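NADP-dependent alcohol dehydrogenase 6 (Saccharomyces cerevisiae, PDB 1PIW) catalyses the NADPH-dependent reduction of a broad range of aromatic and aliphatic aldehydes to alcohols, working as a zinc-containing homodimer. Local coordinates at residues 9-14 and 63-68; 20-25 and 328-333; 41-46 and 352-357; 155-160 and 321-326. All coordinates share one frame; numbering follows the deposited sequence.

Contact 1: residues 9-14 and 63-68; sequences GIAIQS and PLVVGH. With ZN (zinc ion), chain D.
Ile12 and Leu64 are the antiparallel hydrogen-bonded pair that joins strand 7-12 to the short, weakly bonded strand 64-65. Ile12 N donates to Leu64 O over 2.8 Å, with 148° at the hydrogen and the donor tilted 28° from the carbonyl plane. The return bond, Leu64 N to Ile12 O, is weak at 3.1 Å. Ile12 has the most surface covered here. Its CG1 lies beside its own backbone N, anti to the carbonyl carbon (chi1 -45°), and meets Val66 CG2 at 4.0 Å. Ile12 CB also approaches Leu64 CB to 4.3 Å, these two sharing a face of the sheet, with Ala53 and Cys52 of helix 47-53 packed against this pair and Phe337 of helix 330-342 touching Ile12.

Val65 CG2 reaches Ala11 CB at 3.7 Å on the opposite face from Ile12 and Leu64, and Pro63 CB comes to 4.0 Å from that same methyl. Pro63, which follows a cis peptide bond, also turns its CA-H to Ile12 O, at 3.4 Å between CA and O. Val65 is held from outside as well: its backbone N bonds to Gln132 OE1, and its side chain meets Tyr26 of strand 22-26.

The join thus rests on one sound backbone bond, one weak one and aliphatic contacts. It ties the N-terminal strand to the chain that runs on to His68, a ligand of the catalytic zinc together with Cys46 and Cys163, so the zinc-binding segment is anchored a few residues upstream of the metal.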
loop_
_atom_site.group_PDB
_atom_site.type_symbol
_atom_site.label_atom_id
_atom_site.label_comp_id
_atom_site.label_asym_id
_atom_site.label_seq_id
_atom_site.Cartn_x
_atom_site.Cartn_y
_atom_site.Cartn_z
ATOM N N GLY A 9 -8.864 1.213 -40.996
ATOM C CA GLY A 9 -7.866 1.654 -40.040
ATOM C C GLY A 9 -6.454 1.154 -40.276
ATOM O O GLY A 9 -6.231 0.225 -41.042
ATOM N N ILE A 10 -5.494 1.787 -39.613
ATOM C CA ILE A 10 -4.100 1.402 -39.728
ATOM C C ILE A 10 -3.900 0.269 -38.729
ATOM O O ILE A 10 -3.719 0.511 -37.538
ATOM C CB ILE A 10 -3.200 2.572 -39.364
ATOM C CG1 ILE A 10 -3.748 3.848 -40.000
ATOM C CG2 ILE A 10 -1.787 2.304 -39.836
ATOM C CD1 ILE A 10 -3.949 3.742 -41.484
ATOM N N ALA A 11 -3.932 -0.967 -39.221
ATOM C CA ALA A 11 -3.817 -2.139 -38.354
ATOM C C ALA A 11 -2.542 -2.971 -38.402
ATOM O O ALA A 11 -2.016 -3.281 -39.466
ATOM C CB ALA A 11 -5.008 -3.047 -38.599
ATOM N N ILE A 12 -2.081 -3.350 -37.217
ATOM C CA ILE A 12 -0.893 -4.183 -37.048
ATOM C C ILE A 12 -1.152 -5.523 -37.756
ATOM O O ILE A 12 -2.157 -6.180 -37.480
ATOM C CB ILE A 12 -0.641 -4.502 -35.551
ATOM C CG1 ILE A 12 -0.802 -3.250 -34.683
ATOM C CG2 ILE A 12 0.717 -5.113 -35.388
ATOM C CD1 ILE A 12 0.145 -2.152 -34.985
ATOM N N GLN A 13 -0.247 -5.939 -38.643
ATOM C CA GLN A 13 -0.420 -7.200 -39.376
ATOM C C GLN A 13 0.285 -8.413 -38.766
ATOM O O GLN A 13 -0.059 -9.545 -39.093
ATOM C CB GLN A 13 0.037 -7.027 -40.818
ATOM C CG GLN A 13 -0.575 -5.829 -41.494
ATOM C CD GLN A 13 -2.072 -5.944 -41.625
ATOM O OE1 GLN A 13 -2.771 -4.941 -41.744
ATOM N NE2 GLN A 13 -2.575 -7.169 -41.616
ATOM N N SER A 14 1.268 -8.175 -37.896
ATOM C CA SER A 14 1.999 -9.252 -37.233
ATOM C C SER A 14 2.886 -8.677 -36.144
ATOM O O SER A 14 3.464 -7.615 -36.323
ATOM C CB SER A 14 2.882 -9.993 -38.228
ATOM O OG SER A 14 4.252 -9.658 -38.032
ATOM N N PRO A 63 -5.753 -9.013 -37.869
ATOM C CA PRO A 63 -5.156 -7.680 -37.755
ATOM C C PRO A 63 -5.554 -7.039 -36.426
ATOM O O PRO A 63 -6.383 -7.567 -35.681
ATOM C CB PRO A 63 -5.761 -6.913 -38.940
ATOM C CG PRO A 63 -6.225 -7.986 -39.881
ATOM C CD PRO A 63 -6.750 -9.042 -38.951
ATOM N N LEU A 64 -4.978 -5.884 -36.141
ATOM C CA LEU A 64 -5.295 -5.211 -34.911
ATOM C C LEU A 64 -5.171 -3.708 -34.998
ATOM O O LEU A 64 -4.110 -3.175 -35.306
ATOM C CB LEU A 64 -4.390 -5.719 -33.795
ATOM C CG LEU A 64 -4.564 -4.988 -32.462
ATOM C CD1 LEU A 64 -6.010 -5.075 -32.007
ATOM C CD2 LEU A 64 -3.633 -5.592 -31.426
ATOM N N VAL A 65 -6.266 -3.017 -34.745
ATOM C CA VAL A 65 -6.206 -1.576 -34.739
ATOM C C VAL A 65 -5.963 -1.170 -33.276
ATOM O O VAL A 65 -6.657 -1.607 -32.366
ATOM C CB VAL A 65 -7.496 -0.967 -35.263
ATOM C CG1 VAL A 65 -7.449 0.554 -35.119
ATOM C CG2 VAL A 65 -7.688 -1.376 -36.710
ATOM N N VAL A 66 -4.960 -0.339 -33.054
ATOM C CA VAL A 66 -4.614 0.073 -31.710
ATOM C C VAL A 66 -4.921 1.556 -31.499
ATOM O O VAL A 66 -5.492 2.205 -32.375
ATOM C CB VAL A 66 -3.130 -0.257 -31.488
ATOM C CG1 VAL A 66 -2.667 0.160 -30.135
ATOM C CG2 VAL A 66 -2.948 -1.734 -31.636
ATOM N N GLY A 67 -4.563 2.090 -30.338
ATOM C CA GLY A 67 -4.824 3.487 -30.060
ATOM C C GLY A 67 -6.070 3.568 -29.221
ATOM O O GLY A 67 -7.100 3.034 -29.625
ATOM N N HIS A 68 -5.987 4.218 -28.060
ATOM C CA HIS A 68 -7.138 4.316 -27.185
ATOM C C HIS A 68 -7.219 5.621 -26.393
ATOM O O HIS A 68 -7.511 5.649 -25.193
ATOM C CB HIS A 68 -7.192 3.093 -26.255
ATOM C CG HIS A 68 -6.007 2.947 -25.347
ATOM N ND1 HIS A 68 -5.773 1.802 -24.614
ATOM C CD2 HIS A 68 -5.012 3.811 -25.021
ATOM C CE1 HIS A 68 -4.689 1.969 -23.875
ATOM N NE2 HIS A 68 -4.210 3.179 -24.102
HETATM ZN ZN ZN D . -3.120 3.618 -22.180
#

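Contact 2: residues 20-25 and 328-333; sequences NPKKTK and VGEAGV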
loop_
_atom_site.group_PDB
_atom_site.type_symbol
_atom_site.label_atom_id
_atom_site.label_comp_id
_atom_site.label_asym_id
_atom_site.label_seq_id
_atom_site.Cartn_x
_atom_site.Cartn_y
_atom_site.Cartn_z
ATOM N N ASN A 20 5.103 -1.561 -38.888
ATOM C CA ASN A 20 4.568 -1.206 -40.198
ATOM C C ASN A 20 3.117 -1.591 -40.398
ATOM O O ASN A 20 2.788 -2.393 -41.278
ATOM C CB ASN A 20 5.415 -1.810 -41.318
ATOM C CG ASN A 20 6.769 -1.156 -41.434
ATOM O OD1 ASN A 20 7.776 -1.735 -41.049
ATOM N ND2 ASN A 20 6.798 0.066 -41.952
ATOM N N PRO A 21 2.221 -1.018 -39.582
ATOM C CA PRO A 21 0.785 -1.297 -39.670
ATOM C C PRO A 21 0.297 -0.946 -41.067
ATOM O O PRO A 21 0.800 -0.010 -41.693
ATOM C CB PRO A 21 0.195 -0.379 -38.607
ATOM C CG PRO A 21 1.284 -0.303 -37.595
ATOM C CD PRO A 21 2.512 -0.130 -38.447
ATOM N N LYS A 22 -0.684 -1.693 -41.554
ATOM C CA LYS A 22 -1.209 -1.453 -42.889
ATOM C C LYS A 22 -2.667 -1.055 -42.878
ATOM O O LYS A 22 -3.452 -1.574 -42.083
ATOM C CB LYS A 22 -1.033 -2.703 -43.750
ATOM C CG LYS A 22 0.410 -3.180 -43.856
ATOM C CD LYS A 22 1.292 -2.080 -44.409
ATOM C CE LYS A 22 2.695 -2.558 -44.662
ATOM N NZ LYS A 22 3.450 -1.499 -45.387
ATOM N N LYS A 23 -3.023 -0.128 -43.764
ATOM C CA LYS A 23 -4.397 0.323 -43.865
ATOM C C LYS A 23 -5.278 -0.903 -44.145
ATOM O O LYS A 23 -4.988 -1.719 -45.028
ATOM C CB LYS A 23 -4.535 1.369 -44.970
ATOM C CG LYS A 23 -5.963 1.827 -45.171
ATOM C CD LYS A 23 -6.120 3.333 -45.071
ATOM C CE LYS A 23 -5.815 4.030 -46.383
ATOM N NZ LYS A 23 -6.171 5.480 -46.302
ATOM N N THR A 24 -6.365 -1.023 -43.394
ATOM C CA THR A 24 -7.235 -2.169 -43.521
ATOM C C THR A 24 -8.691 -1.901 -43.217
ATOM O O THR A 24 -9.017 -1.084 -42.364
ATOM C CB THR A 24 -6.778 -3.237 -42.565
ATOM O OG1 THR A 24 -5.420 -3.558 -42.854
ATOM C CG2 THR A 24 -7.652 -4.469 -42.676
ATOM N N LYS A 25 -9.566 -2.607 -43.923
ATOM C CA LYS A 25 -10.997 -2.493 -43.700
ATOM C C LYS A 25 -11.340 -3.705 -42.841
ATOM O O LYS A 25 -10.751 -4.777 -43.007
ATOM C CB LYS A 25 -11.757 -2.533 -45.031
ATOM C CG LYS A 25 -11.875 -1.179 -45.749
ATOM C CD LYS A 25 -12.371 -1.351 -47.190
ATOM C CE LYS A 25 -13.008 -0.079 -47.777
ATOM N NZ LYS A 25 -12.094 1.094 -47.886
ATOM N N VAL A 328 -2.362 10.400 -39.310
ATOM C CA VAL A 328 -2.708 8.988 -39.263
ATOM C C VAL A 328 -2.366 8.452 -40.651
ATOM O O VAL A 328 -2.348 9.194 -41.629
ATOM C CB VAL A 328 -4.208 8.760 -39.026
ATOM C CG1 VAL A 328 -4.411 7.477 -38.247
ATOM C CG2 VAL A 328 -4.817 9.936 -38.313
ATOM N N GLY A 329 -2.108 7.161 -40.745
ATOM C CA GLY A 329 -1.753 6.601 -42.025
ATOM C C GLY A 329 -0.566 5.724 -41.751
ATOM O O GLY A 329 0.039 5.832 -40.695
ATOM N N GLU A 330 -0.223 4.853 -42.687
ATOM C CA GLU A 330 0.901 3.956 -42.486
ATOM C C GLU A 330 2.198 4.667 -42.146
ATOM O O GLU A 330 2.913 4.250 -41.237
ATOM C CB GLU A 330 1.078 3.079 -43.719
ATOM C CG GLU A 330 0.024 2.000 -43.805
ATOM C CD GLU A 330 -0.244 1.572 -45.214
ATOM O OE1 GLU A 330 -0.770 2.397 -45.993
ATOM O OE2 GLU A 330 0.073 0.412 -45.541
ATOM N N ALA A 331 2.495 5.748 -42.857
ATOM C CA ALA A 331 3.722 6.487 -42.611
ATOM C C ALA A 331 3.746 7.171 -41.251
ATOM O O ALA A 331 4.776 7.193 -40.579
ATOM C CB ALA A 331 3.925 7.496 -43.696
ATOM N N GLY A 332 2.617 7.728 -40.837
ATOM C CA GLY A 332 2.575 8.403 -39.549
ATOM C C GLY A 332 2.685 7.471 -38.352
ATOM O O GLY A 332 3.461 7.712 -37.417
ATOM N N VAL A 333 1.897 6.404 -38.377
ATOM C CA VAL A 333 1.900 5.446 -37.293
ATOM C C VAL A 333 3.245 4.761 -37.247
ATOM O O VAL A 333 3.675 4.315 -36.190
ATOM C CB VAL A 333 0.780 4.399 -37.463
ATOM C CG1 VAL A 333 0.812 3.414 -36.313
ATOM C CG2 VAL A 333 -0.568 5.094 -37.514
#
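Glu330, in the first turn of helix 330-342 just after the N-cap residue Gly329, reaches across the backbone of Lys22 and Lys23. Its CG stands beside the backbone N, anti to the carbonyl carbon (chi1 -75°), and the chain beyond CG is extended. The carboxyl carbon CD comes to 3.6 Å from Lys23 N. From there OE2 turns to Lys22 and OE1 to Lys23 CB, 4.0 Å away. The Lys22 chain, bent at chi2 (-57°), crosses the glutamate at about a right angle; its NZ makes a long salt bridge of 3.9 Å to Glu330 OE2. Lys23, bent at chi2 and chi3, takes its NZ elsewhere, to a salt bridge with Glu357 and a cation-pi contact with Phe358. On the buried side Pro21 CG meets Val333 CG1 at 4.0 Å, with Ile10, Ile12 and Phe337 also touching the proline. An alanine in place of Glu330 would probably leave Lys22 without this charge mate and open a gap over the backbone at residues 21 to 23. The contact therefore pairs a loose electrostatic link with one apolar contact on its buried side, and the glutamate's negative charge near the helix N-terminus is likely to suit the helix dipole.

Contact 3: residues 41-46 and 352-357; sequences EACGVC and VGYDKE. With ZN (zinc ion), chain D.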
loop_
_atom_site.group_PDB
_atom_site.type_symbol
_atom_site.label_atom_id
_atom_site.label_comp_id
_atom_site.label_asym_id
_atom_site.label_seq_id
_atom_site.Cartn_x
_atom_site.Cartn_y
_atom_site.Cartn_z
ATOM N N GLU A 41 -11.237 12.008 -34.968
ATOM C CA GLU A 41 -10.614 13.200 -35.511
ATOM C C GLU A 41 -9.218 13.369 -34.906
ATOM O O GLU A 41 -8.409 14.171 -35.391
ATOM C CB GLU A 41 -11.480 14.424 -35.208
ATOM C CG GLU A 41 -11.625 14.735 -33.731
ATOM C CD GLU A 41 -12.501 15.945 -33.470
ATOM O OE1 GLU A 41 -13.734 15.848 -33.661
ATOM O OE2 GLU A 41 -11.953 16.996 -33.079
ATOM N N ALA A 42 -8.951 12.612 -33.841
ATOM C CA ALA A 42 -7.656 12.637 -33.169
ATOM C C ALA A 42 -7.540 11.458 -32.210
ATOM O O ALA A 42 -8.520 11.071 -31.579
ATOM C CB ALA A 42 -7.478 13.936 -32.408
ATOM N N CYS A 43 -6.347 10.876 -32.118
ATOM C CA CYS A 43 -6.114 9.762 -31.207
ATOM C C CYS A 43 -4.706 9.833 -30.650
ATOM O O CYS A 43 -3.761 10.166 -31.357
ATOM C CB CYS A 43 -6.303 8.419 -31.902
ATOM S SG CYS A 43 -6.082 7.022 -30.772
ATOM N N GLY A 44 -4.573 9.508 -29.373
ATOM C CA GLY A 44 -3.272 9.557 -28.746
ATOM C C GLY A 44 -2.511 8.249 -28.781
ATOM O O GLY A 44 -3.068 7.166 -28.540
ATOM N N VAL A 45 -1.224 8.357 -29.099
ATOM C CA VAL A 45 -0.334 7.206 -29.137
ATOM C C VAL A 45 0.117 6.961 -27.693
ATOM O O VAL A 45 0.852 7.748 -27.113
ATOM C CB VAL A 45 0.895 7.473 -30.030
ATOM C CG1 VAL A 45 1.770 6.234 -30.093
ATOM C CG2 VAL A 45 0.446 7.862 -31.422
ATOM N N CYS A 46 -0.354 5.863 -27.123
ATOM C CA CYS A 46 -0.046 5.489 -25.759
ATOM C C CYS A 46 0.973 4.351 -25.699
ATOM O O CYS A 46 0.993 3.489 -26.574
ATOM C CB CYS A 46 -1.348 5.061 -25.068
ATOM S SG CYS A 46 -1.161 4.214 -23.481
ATOM N N VAL A 352 -3.439 12.793 -36.064
ATOM C CA VAL A 352 -4.458 13.741 -36.498
ATOM C C VAL A 352 -4.685 13.619 -38.001
ATOM O O VAL A 352 -4.257 12.651 -38.606
ATOM C CB VAL A 352 -4.033 15.187 -36.156
ATOM C CG1 VAL A 352 -4.066 15.403 -34.669
ATOM C CG2 VAL A 352 -2.639 15.440 -36.652
ATOM N N GLY A 353 -5.355 14.594 -38.603
ATOM C CA GLY A 353 -5.599 14.529 -40.030
ATOM C C GLY A 353 -6.264 13.224 -40.417
ATOM O O GLY A 353 -5.833 12.544 -41.346
ATOM N N TYR A 354 -7.321 12.877 -39.693
ATOM C CA TYR A 354 -8.073 11.646 -39.933
ATOM C C TYR A 354 -8.976 11.712 -41.172
ATOM O O TYR A 354 -9.169 10.719 -41.867
ATOM C CB TYR A 354 -8.936 11.324 -38.702
ATOM C CG TYR A 354 -8.295 10.410 -37.679
ATOM C CD1 TYR A 354 -8.524 9.045 -37.713
ATOM C CD2 TYR A 354 -7.468 10.911 -36.683
ATOM C CE1 TYR A 354 -7.945 8.192 -36.782
ATOM C CE2 TYR A 354 -6.881 10.064 -35.742
ATOM C CZ TYR A 354 -7.125 8.698 -35.796
ATOM O OH TYR A 354 -6.566 7.827 -34.872
ATOM N N ASP A 355 -9.533 12.886 -41.442
ATOM C CA ASP A 355 -10.435 13.058 -42.572
ATOM C C ASP A 355 -9.734 13.108 -43.921
ATOM O O ASP A 355 -10.338 12.776 -44.938
ATOM C CB ASP A 355 -11.271 14.320 -42.373
ATOM C CG ASP A 355 -10.416 15.543 -42.098
ATOM O OD1 ASP A 355 -10.990 16.600 -41.762
ATOM O OD2 ASP A 355 -9.171 15.450 -42.218
ATOM N N LYS A 356 -8.472 13.528 -43.942
ATOM C CA LYS A 356 -7.732 13.592 -45.201
ATOM C C LYS A 356 -6.848 12.364 -45.336
ATOM O O LYS A 356 -5.772 12.422 -45.922
ATOM C CB LYS A 356 -6.874 14.859 -45.270
ATOM C CG LYS A 356 -5.765 14.920 -44.246
ATOM C CD LYS A 356 -4.860 16.120 -44.489
ATOM C CE LYS A 356 -3.666 16.134 -43.526
ATOM N NZ LYS A 356 -2.652 17.177 -43.887
ATOM N N GLU A 357 -7.322 11.253 -44.786
ATOM C CA GLU A 357 -6.601 9.992 -44.820
ATOM C C GLU A 357 -7.526 8.810 -45.056
ATOM O O GLU A 357 -7.115 7.807 -45.638
ATOM C CB GLU A 357 -5.865 9.763 -43.504
ATOM C CG GLU A 357 -5.360 8.338 -43.341
ATOM C CD GLU A 357 -4.215 8.027 -44.278
ATOM O OE1 GLU A 357 -3.960 6.829 -44.541
ATOM O OE2 GLU A 357 -3.562 8.990 -44.737
HETATM ZN ZN ZN D . -3.120 3.618 -22.180
#
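Strand 35-45 leads into the catalytic zinc site, where Cys46 SG binds the metal at 2.4 Å together with His68 and Cys163; further back along it, Glu41 and Ala42 form a classic beta bulge opposite Val71. Tyr354 lies against this bulge. Its ring meets the backbone obliquely, with CD2 at 3.5 Å from Glu41 C and CE2 at 3.7 Å from Ala42 CA, while CZ comes to 4.0 Å from Cys43 CB. The hydroxyl is hydrogen-bonded to Gly134 O, which pins the far end of the ring. Next to it, Val352 CG1 packs on Ala42 CB at 4.3 Å. Cys43 SG, anti to its backbone N (chi1 -178°), packs against Gly67 and His68, and the Glu41 carboxylate bonds to Ser155 OG. A leucine in place of Tyr354 would probably leave Gly134 O without this partner and the peptide groups of the bulge less well covered. Between the two segments themselves the contact is van der Waals, with the tyrosine's polar end secured by a third piece of chain; just before Val352 the pairing of strands 35-45 and 348-352 adds backbone bonds, Cys43 with Leu351 and Val45 with Phe349, tying the C-terminal chain to the strand that leads to Cys46.

Contact 4: residues 155-160 and 321-326; sequences SHLAAP and IWVETL
Pro160 and Ile321 meet, with Pro160 CB 3.6 Å from Ile321 CD1. Ile321 carries CG1 between its backbone N and carbonyl carbon (chi1 58°), and chi2 then extends CD1 out to the proline. Leu157 adds a second neighbour, its CG 4.3 Å from Ile321 CG1, and also reaches Val323, with Leu157 CD1 at 4.2 Å from Val323 CB. Val323 is the middle of the row: its CG2 lies 4.0 Å from Pro160 CG and 3.5 Å from the carbonyl oxygen of His156. At the outer end Thr325 CG2 comes to 4.0 Å from His156 CD2, obliquely to the ring. One face of that imidazole is covered by Leu157 CD1, set off toward the rim. Ile321, Val323 and Thr325 all point toward residues 155-160, while Trp322 and Glu324 between them point away.

In the next shell, Thr350 OG1 hydrogen-bonds to His156 O, the same oxygen that Val323 packs against, and the Thr350 side chain also touches Val323 and Pro160. Ser155 O takes bonds from both Ala158 N and Ala159 N, and Ser155 OG is bonded to Glu41 and Arg90. Met194 and Leu197 of helix 190-202, in the Rossmann-type NADP-binding domain, back onto Ile321, with Met194 reaching Pro160 too.

Strand 323-327 runs parallel to strand 348-352, through backbone bonds from Glu324 to Arg348 and Thr350. Val323 also touches Arg348, an NADP-binding residue. The short helix thus lies against strands 323-327 and 348-352 of the mixed sheet, with helix 190-202 of the cofactor domain packed on Pro160 and Ile321.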
loop_
_atom_site.group_PDB
_atom_site.type_symbol
_atom_site.label_atom_id
_atom_site.label_comp_id
_atom_site.label_asym_id
_atom_site.label_seq_id
_atom_site.Cartn_x
_atom_site.Cartn_y
_atom_site.Cartn_z
ATOM N N SER A 155 -8.509 19.502 -29.500
ATOM C CA SER A 155 -8.550 18.048 -29.626
ATOM C C SER A 155 -7.212 17.332 -29.452
ATOM O O SER A 155 -7.137 16.327 -28.747
ATOM C CB SER A 155 -9.152 17.651 -30.965
ATOM O OG SER A 155 -10.539 17.880 -30.943
ATOM N N HIS A 156 -6.158 17.841 -30.080
ATOM C CA HIS A 156 -4.854 17.197 -29.976
ATOM C C HIS A 156 -4.257 17.269 -28.570
ATOM O O HIS A 156 -3.266 16.596 -28.267
ATOM C CB HIS A 156 -3.879 17.784 -31.007
ATOM C CG HIS A 156 -3.352 19.143 -30.658
ATOM N ND1 HIS A 156 -4.168 20.229 -30.436
ATOM C CD2 HIS A 156 -2.082 19.591 -30.512
ATOM C CE1 HIS A 156 -3.424 21.287 -30.163
ATOM N NE2 HIS A 156 -2.154 20.927 -30.203
ATOM N N LEU A 157 -4.871 18.078 -27.712
ATOM C CA LEU A 157 -4.420 18.226 -26.326
ATOM C C LEU A 157 -5.395 17.561 -25.357
ATOM O O LEU A 157 -5.102 17.389 -24.174
ATOM C CB LEU A 157 -4.278 19.711 -25.967
ATOM C CG LEU A 157 -2.903 20.355 -26.149
ATOM C CD1 LEU A 157 -2.246 19.875 -27.413
ATOM C CD2 LEU A 157 -3.069 21.848 -26.178
ATOM N N ALA A 158 -6.561 17.190 -25.868
ATOM C CA ALA A 158 -7.568 16.547 -25.045
ATOM C C ALA A 158 -7.360 15.044 -25.076
ATOM O O ALA A 158 -7.380 14.378 -24.041
ATOM C CB ALA A 158 -8.953 16.888 -25.566
ATOM N N ALA A 159 -7.140 14.526 -26.280
ATOM C CA ALA A 159 -6.960 13.100 -26.505
ATOM C C ALA A 159 -6.114 12.335 -25.494
ATOM O O ALA A 159 -6.607 11.434 -24.833
ATOM C CB ALA A 159 -6.432 12.880 -27.903
ATOM N N PRO A 160 -4.834 12.683 -25.350
ATOM C CA PRO A 160 -3.970 11.978 -24.402
ATOM C C PRO A 160 -4.525 11.835 -22.998
ATOM O O PRO A 160 -4.269 10.846 -22.318
ATOM C CB PRO A 160 -2.697 12.803 -24.427
ATOM C CG PRO A 160 -2.658 13.282 -25.846
ATOM C CD PRO A 160 -4.081 13.728 -26.064
ATOM N N ILE A 321 -0.759 20.196 -22.268
ATOM C CA ILE A 321 0.260 19.151 -22.209
ATOM C C ILE A 321 1.177 19.186 -23.408
ATOM O O ILE A 321 0.902 19.857 -24.401
ATOM C CB ILE A 321 -0.342 17.747 -22.133
ATOM C CG1 ILE A 321 -1.243 17.509 -23.337
ATOM C CG2 ILE A 321 -1.108 17.582 -20.840
ATOM C CD1 ILE A 321 -1.750 16.089 -23.447
ATOM N N TRP A 322 2.267 18.439 -23.312
ATOM C CA TRP A 322 3.247 18.391 -24.380
ATOM C C TRP A 322 2.946 17.295 -25.405
ATOM O O TRP A 322 3.173 16.109 -25.161
ATOM C CB TRP A 322 4.635 18.197 -23.775
ATOM C CG TRP A 322 5.096 19.338 -22.909
ATOM C CD1 TRP A 322 4.326 20.108 -22.094
ATOM C CD2 TRP A 322 6.451 19.753 -22.687
ATOM N NE1 TRP A 322 5.112 20.971 -21.368
ATOM C CE2 TRP A 322 6.421 20.775 -21.712
ATOM C CE3 TRP A 322 7.688 19.357 -23.216
ATOM C CZ2 TRP A 322 7.583 21.409 -21.247
ATOM C CZ3 TRP A 322 8.849 19.987 -22.756
ATOM C CH2 TRP A 322 8.785 21.003 -21.777
ATOM N N VAL A 323 2.444 17.721 -26.561
ATOM C CA VAL A 323 2.084 16.827 -27.656
ATOM C C VAL A 323 2.734 17.207 -28.990
ATOM O O VAL A 323 2.966 18.375 -29.283
ATOM C CB VAL A 323 0.553 16.823 -27.867
ATOM C CG1 VAL A 323 0.187 16.037 -29.101
ATOM C CG2 VAL A 323 -0.123 16.230 -26.669
ATOM N N GLU A 324 3.051 16.201 -29.788
ATOM C CA GLU A 324 3.596 16.441 -31.108
ATOM C C GLU A 324 2.554 15.788 -31.995
ATOM O O GLU A 324 1.894 14.845 -31.568
ATOM C CB GLU A 324 4.957 15.771 -31.287
ATOM C CG GLU A 324 5.509 15.880 -32.707
ATOM C CD GLU A 324 6.981 15.500 -32.802
ATOM O OE1 GLU A 324 7.483 15.396 -33.942
ATOM O OE2 GLU A 324 7.640 15.313 -31.748
ATOM N N THR A 325 2.370 16.281 -33.209
ATOM C CA THR A 325 1.359 15.675 -34.047
ATOM C C THR A 325 1.916 15.041 -35.304
ATOM O O THR A 325 2.878 15.527 -35.892
ATOM C CB THR A 325 0.247 16.681 -34.400
ATOM O OG1 THR A 325 0.824 17.886 -34.903
ATOM C CG2 THR A 325 -0.559 17.010 -33.176
ATOM N N LEU A 326 1.292 13.930 -35.679
ATOM C CA LEU A 326 1.657 13.139 -36.836
ATOM C C LEU A 326 0.362 12.749 -37.523
ATOM O O LEU A 326 -0.654 12.538 -36.868
ATOM C CB LEU A 326 2.381 11.873 -36.385
ATOM C CG LEU A 326 3.659 12.101 -35.595
ATOM C CD1 LEU A 326 4.162 10.822 -34.993
ATOM C CD2 LEU A 326 4.677 12.683 -36.525
#

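In the fold
Contacts 1 and 2 share the three-stranded sheet at the N-terminus, their centres 8 Å apart, with Gly9 O probably hydrogen-bonded to Thr24 N at 2.7 Å. Contact 2 reaches contact 3 through the probable Val328 N to Val352 O bond, 3.0 Å, and through the packing of Val328 on Tyr354. Contacts 3 and 4 meet in the mixed sheet, where Val352 N lies 2.9 Å from Leu326 O; their centres are 10 Å apart. Contacts 1 and 3 converge on the catalytic zinc, one supplying His68 and the other Cys46, while Pro160 of contact 4 stays about 9 Å from both zinc and NADP, measured from its side chain.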